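PDB 6K5Z: galactose-1-phosphate uridylyltransferase from Pyrobaculum aerophilum str. IM2, which probably transfers uridylyl groups between UDP-glucose and galactose 1-phosphate in carbohydrate metabolism, and binds zinc. Local coordinates for residues H86-L91 / T137-Q142. Sequence-based numbering, arbitrary orientation.
With ZN (zinc ion), chain G; PO4 (phosphate ion), chain J.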
ATOM      1  N   HIS B  86      -9.811 -28.854  -1.447  1.00 46.65           N
ATOM      2  CA  HIS B  86      -8.543 -28.237  -1.083  1.00 49.88           C
ATOM      3  C   HIS B  86      -7.735 -27.793  -2.304  1.00 46.62           C
ATOM      4  O   HIS B  86      -7.156 -26.725  -2.254  1.00 51.61           O
ATOM      5  CB  HIS B  86      -7.754 -29.169  -0.125  1.00 51.27           C
ATOM      6  CG  HIS B  86      -6.443 -28.610   0.347  1.00 50.03           C
ATOM      7  ND1 HIS B  86      -6.292 -27.954   1.548  1.00 47.75           N
ATOM      8  CD2 HIS B  86      -5.219 -28.619  -0.234  1.00 49.60           C
ATOM      9  CE1 HIS B  86      -5.029 -27.589   1.690  1.00 50.27           C
ATOM     10  NE2 HIS B  86      -4.359 -27.975   0.620  1.00 48.77           N
ATOM     11  N   ASP B  87      -7.730 -28.566  -3.391  1.00 46.46           N
ATOM     12  CA  ASP B  87      -6.807 -28.346  -4.518  1.00 56.66           C
ATOM     13  C   ASP B  87      -7.353 -27.492  -5.664  1.00 58.52           C
ATOM     14  O   ASP B  87      -6.782 -27.489  -6.761  1.00 79.70           O
ATOM     15  CB  ASP B  87      -6.265 -29.687  -5.103  1.00 64.80           C
ATOM     16  CG  ASP B  87      -4.993 -29.500  -6.048  1.00 74.74           C
ATOM     17  OD1 ASP B  87      -4.317 -28.441  -5.996  1.00 90.70           O
ATOM     18  OD2 ASP B  87      -4.656 -30.404  -6.855  1.00 71.70           O
ATOM     19  N   VAL B  88      -8.419 -26.748  -5.445  1.00 55.43           N
ATOM     20  CA  VAL B  88      -8.856 -25.791  -6.448  1.00 50.32           C
ATOM     21  C   VAL B  88      -7.965 -24.584  -6.326  1.00 47.84           C
ATOM     22  O   VAL B  88      -7.760 -24.100  -5.219  1.00 49.21           O
ATOM     23  CB  VAL B  88     -10.324 -25.400  -6.226  1.00 53.93           C
ATOM     24  CG1 VAL B  88     -10.719 -24.266  -7.156  1.00 48.95           C
ATOM     25  CG2 VAL B  88     -11.226 -26.632  -6.436  1.00 57.71           C
ATOM     26  N   ASP B  89      -7.463 -24.079  -7.447  1.00 46.87           N
ATOM     27  CA  ASP B  89      -6.656 -22.857  -7.474  1.00 46.11           C
ATOM     28  C   ASP B  89      -7.381 -21.553  -7.060  1.00 47.06           C
ATOM     29  O   ASP B  89      -6.821 -20.753  -6.321  1.00 42.03           O
ATOM     30  CB  ASP B  89      -6.058 -22.653  -8.866  1.00 48.97           C
ATOM     31  CG  ASP B  89      -5.226 -21.338  -8.984  1.00 55.32           C
ATOM     32  OD1 ASP B  89      -4.161 -21.300  -8.354  1.00 49.02           O
ATOM     33  OD2 ASP B  89      -5.608 -20.374  -9.726  1.00 52.26           O
ATOM     34  N   ASP B  90      -8.579 -21.317  -7.602  1.00 43.77           N
ATOM     35  CA  ASP B  90      -9.235 -20.020  -7.511  1.00 39.38           C
ATOM     36  C   ASP B  90     -10.737 -20.088  -7.405  1.00 40.07           C
ATOM     37  O   ASP B  90     -11.349 -20.975  -7.960  1.00 39.41           O
ATOM     38  CB  ASP B  90      -8.928 -19.151  -8.746  1.00 39.80           C
ATOM     39  CG  ASP B  90      -9.287 -17.698  -8.533  1.00 38.71           C
ATOM     40  OD1 ASP B  90      -9.080 -17.212  -7.392  1.00 39.08           O
ATOM     41  OD2 ASP B  90      -9.822 -17.049  -9.466  1.00 39.15           O
ATOM     42  N   LEU B  91     -11.308 -19.086  -6.732  1.00 40.27           N
ATOM     43  CA  LEU B  91     -12.743 -18.799  -6.726  1.00 39.30           C
ATOM     44  C   LEU B  91     -13.416 -18.931  -8.085  1.00 38.84           C
ATOM     45  O   LEU B  91     -14.483 -19.525  -8.210  1.00 43.33           O
ATOM     46  CB  LEU B  91     -12.970 -17.386  -6.217  1.00 36.06           C
ATOM     47  CG  LEU B  91     -14.411 -16.881  -6.093  1.00 35.40           C
ATOM     48  CD1 LEU B  91     -15.165 -17.765  -5.145  1.00 35.78           C
ATOM     49  CD2 LEU B  91     -14.458 -15.457  -5.564  1.00 35.04           C
ATOM     50  N   THR B 137      -3.611 -22.460   1.007  1.00 41.70           N
ATOM     51  CA  THR B 137      -3.932 -22.651  -0.402  1.00 41.80           C
ATOM     52  C   THR B 137      -5.419 -22.961  -0.632  1.00 44.74           C
ATOM     53  O   THR B 137      -6.001 -22.622  -1.663  1.00 49.79           O
ATOM     54  CB  THR B 137      -2.985 -23.748  -0.937  1.00 44.61           C
ATOM     55  OG1 THR B 137      -2.865 -23.656  -2.341  1.00 50.31           O
ATOM     56  CG2 THR B 137      -3.429 -25.174  -0.529  1.00 42.97           C
ATOM     57  N   HIS B 138      -6.055 -23.589   0.341  1.00 45.55           N
ATOM     58  CA  HIS B 138      -7.505 -23.815   0.278  1.00 43.82           C
ATOM     59  C   HIS B 138      -8.298 -22.509  -0.011  1.00 40.77           C
ATOM     60  O   HIS B 138      -8.206 -21.551   0.743  1.00 39.37           O
ATOM     61  CB  HIS B 138      -7.984 -24.405   1.611  1.00 42.95           C
ATOM     62  CG  HIS B 138      -9.337 -25.016   1.535  1.00 46.84           C
ATOM     63  ND1 HIS B 138      -9.550 -26.366   1.676  1.00 49.55           N
ATOM     64  CD2 HIS B 138     -10.546 -24.474   1.293  1.00 50.42           C
ATOM     65  CE1 HIS B 138     -10.828 -26.634   1.535  1.00 49.89           C
ATOM     66  NE2 HIS B 138     -11.459 -25.499   1.318  1.00 56.36           N
ATOM     67  N   PRO B 139      -9.105 -22.476  -1.082  1.00 39.96           N
ATOM     68  CA  PRO B 139      -9.800 -21.242  -1.370  1.00 34.84           C
ATOM     69  C   PRO B 139     -10.591 -20.678  -0.207  1.00 36.15           C
ATOM     70  O   PRO B 139     -11.441 -21.360   0.426  1.00 33.67           O
ATOM     71  CB  PRO B 139     -10.713 -21.622  -2.512  1.00 37.58           C
ATOM     72  CG  PRO B 139      -9.912 -22.633  -3.242  1.00 40.42           C
ATOM     73  CD  PRO B 139      -9.412 -23.485  -2.110  1.00 41.70           C
ATOM     74  N   HIS B 140     -10.297 -19.422   0.095  1.00 34.19           N
ATOM     75  CA  HIS B 140     -10.993 -18.774   1.139  1.00 32.87           C
ATOM     76  C   HIS B 140     -10.930 -17.288   0.963  1.00 33.81           C
ATOM     77  O   HIS B 140     -10.083 -16.786   0.247  1.00 32.04           O
ATOM     78  CB  HIS B 140     -10.392 -19.193   2.469  1.00 34.40           C
ATOM     79  CG  HIS B 140      -8.998 -18.704   2.649  1.00 36.18           C
ATOM     80  ND1 HIS B 140      -7.970 -19.084   1.823  1.00 35.96           N
ATOM     81  CD2 HIS B 140      -8.483 -17.798   3.510  1.00 36.66           C
ATOM     82  CE1 HIS B 140      -6.872 -18.439   2.184  1.00 41.13           C
ATOM     83  NE2 HIS B 140      -7.163 -17.645   3.195  1.00 35.55           N
ATOM     84  N   SER B 141     -11.855 -16.613   1.640  1.00 36.95           N
ATOM     85  CA  SER B 141     -11.984 -15.179   1.652  1.00 38.36           C
ATOM     86  C   SER B 141     -12.052 -14.748   3.123  1.00 39.42           C
ATOM     87  O   SER B 141     -12.068 -15.611   4.032  1.00 34.27           O
ATOM     88  CB  SER B 141     -13.267 -14.794   0.903  1.00 40.08           C
ATOM     89  OG  SER B 141     -13.042 -14.762  -0.482  1.00 44.15           O
ATOM     90  N   GLN B 142     -12.092 -13.432   3.355  1.00 40.98           N
ATOM     91  CA  GLN B 142     -12.116 -12.890   4.729  1.00 40.06           C
ATOM     92  C   GLN B 142     -13.133 -11.795   4.900  1.00 40.93           C
ATOM     93  O   GLN B 142     -13.467 -11.056   3.965  1.00 38.41           O
ATOM     94  CB  GLN B 142     -10.754 -12.356   5.147  1.00 40.65           C
ATOM     95  CG  GLN B 142      -9.665 -13.425   5.257  1.00 42.29           C
ATOM     96  CD  GLN B 142      -8.379 -12.887   5.900  1.00 45.60           C
ATOM     97  OE1 GLN B 142      -8.380 -12.420   7.035  1.00 52.69           O
ATOM     98  NE2 GLN B 142      -7.293 -12.933   5.168  1.00 45.02           N
TER
HETATM   99 ZN    ZN G1001      -8.152 -27.588   2.893  1.00 44.94          ZN
HETATM  100  P   PO4 J1004      -3.459 -16.473   4.178  1.00 76.50           P
HETATM  101  O1  PO4 J1004      -2.600 -17.501   3.457  1.00 68.05           O
HETATM  102  O2  PO4 J1004      -3.080 -16.503   5.665  1.00 80.37           O
HETATM  103  O3  PO4 J1004      -4.909 -16.832   4.034  1.00 80.88           O
HETATM  104  O4  PO4 J1004      -3.317 -15.084   3.557  1.00 78.46           O
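The imidazoles of His86 and His138 meet obliquely, planes at 72°; backbone N of His138 sits over one face of the His86 ring, 4.3 Å from its plane and near its margin, while Thr137 CG2 approaches His86 NE2 obliquely at 3.2 Å. What turns the two rings together is a Cys2His2 zinc site: His86 ND1 binds the metal at 2.3 Å and His138 ND1 at 2.2 Å, and Cys30 and Cys33 complete it. His86 reaches the zinc with CG anti to the backbone N (chi1 -178°), and His138 NE2 bonds to Thr83 O. The metal thus ties the loop before helix 96-116 to the turn leading into strand 140-146 in this HIT-clan half-barrel. His140, the predicted uridylylated nucleophile, donates from NE2 to O3 of a phosphate, probably from the crystallisation liquor, in plane at the ring edge (2.5 Å). Its ND1 donates to His138 O at 2.7 Å, nearly along that C=O but 23° out of the ring plane, which should help fix the ring's rotation. A phenylalanine here would probably leave His138 O without its ND1 donor and the phosphate with one bond fewer. Away from the metal, Pro139 CG lies 3.3 Å from Val88 O.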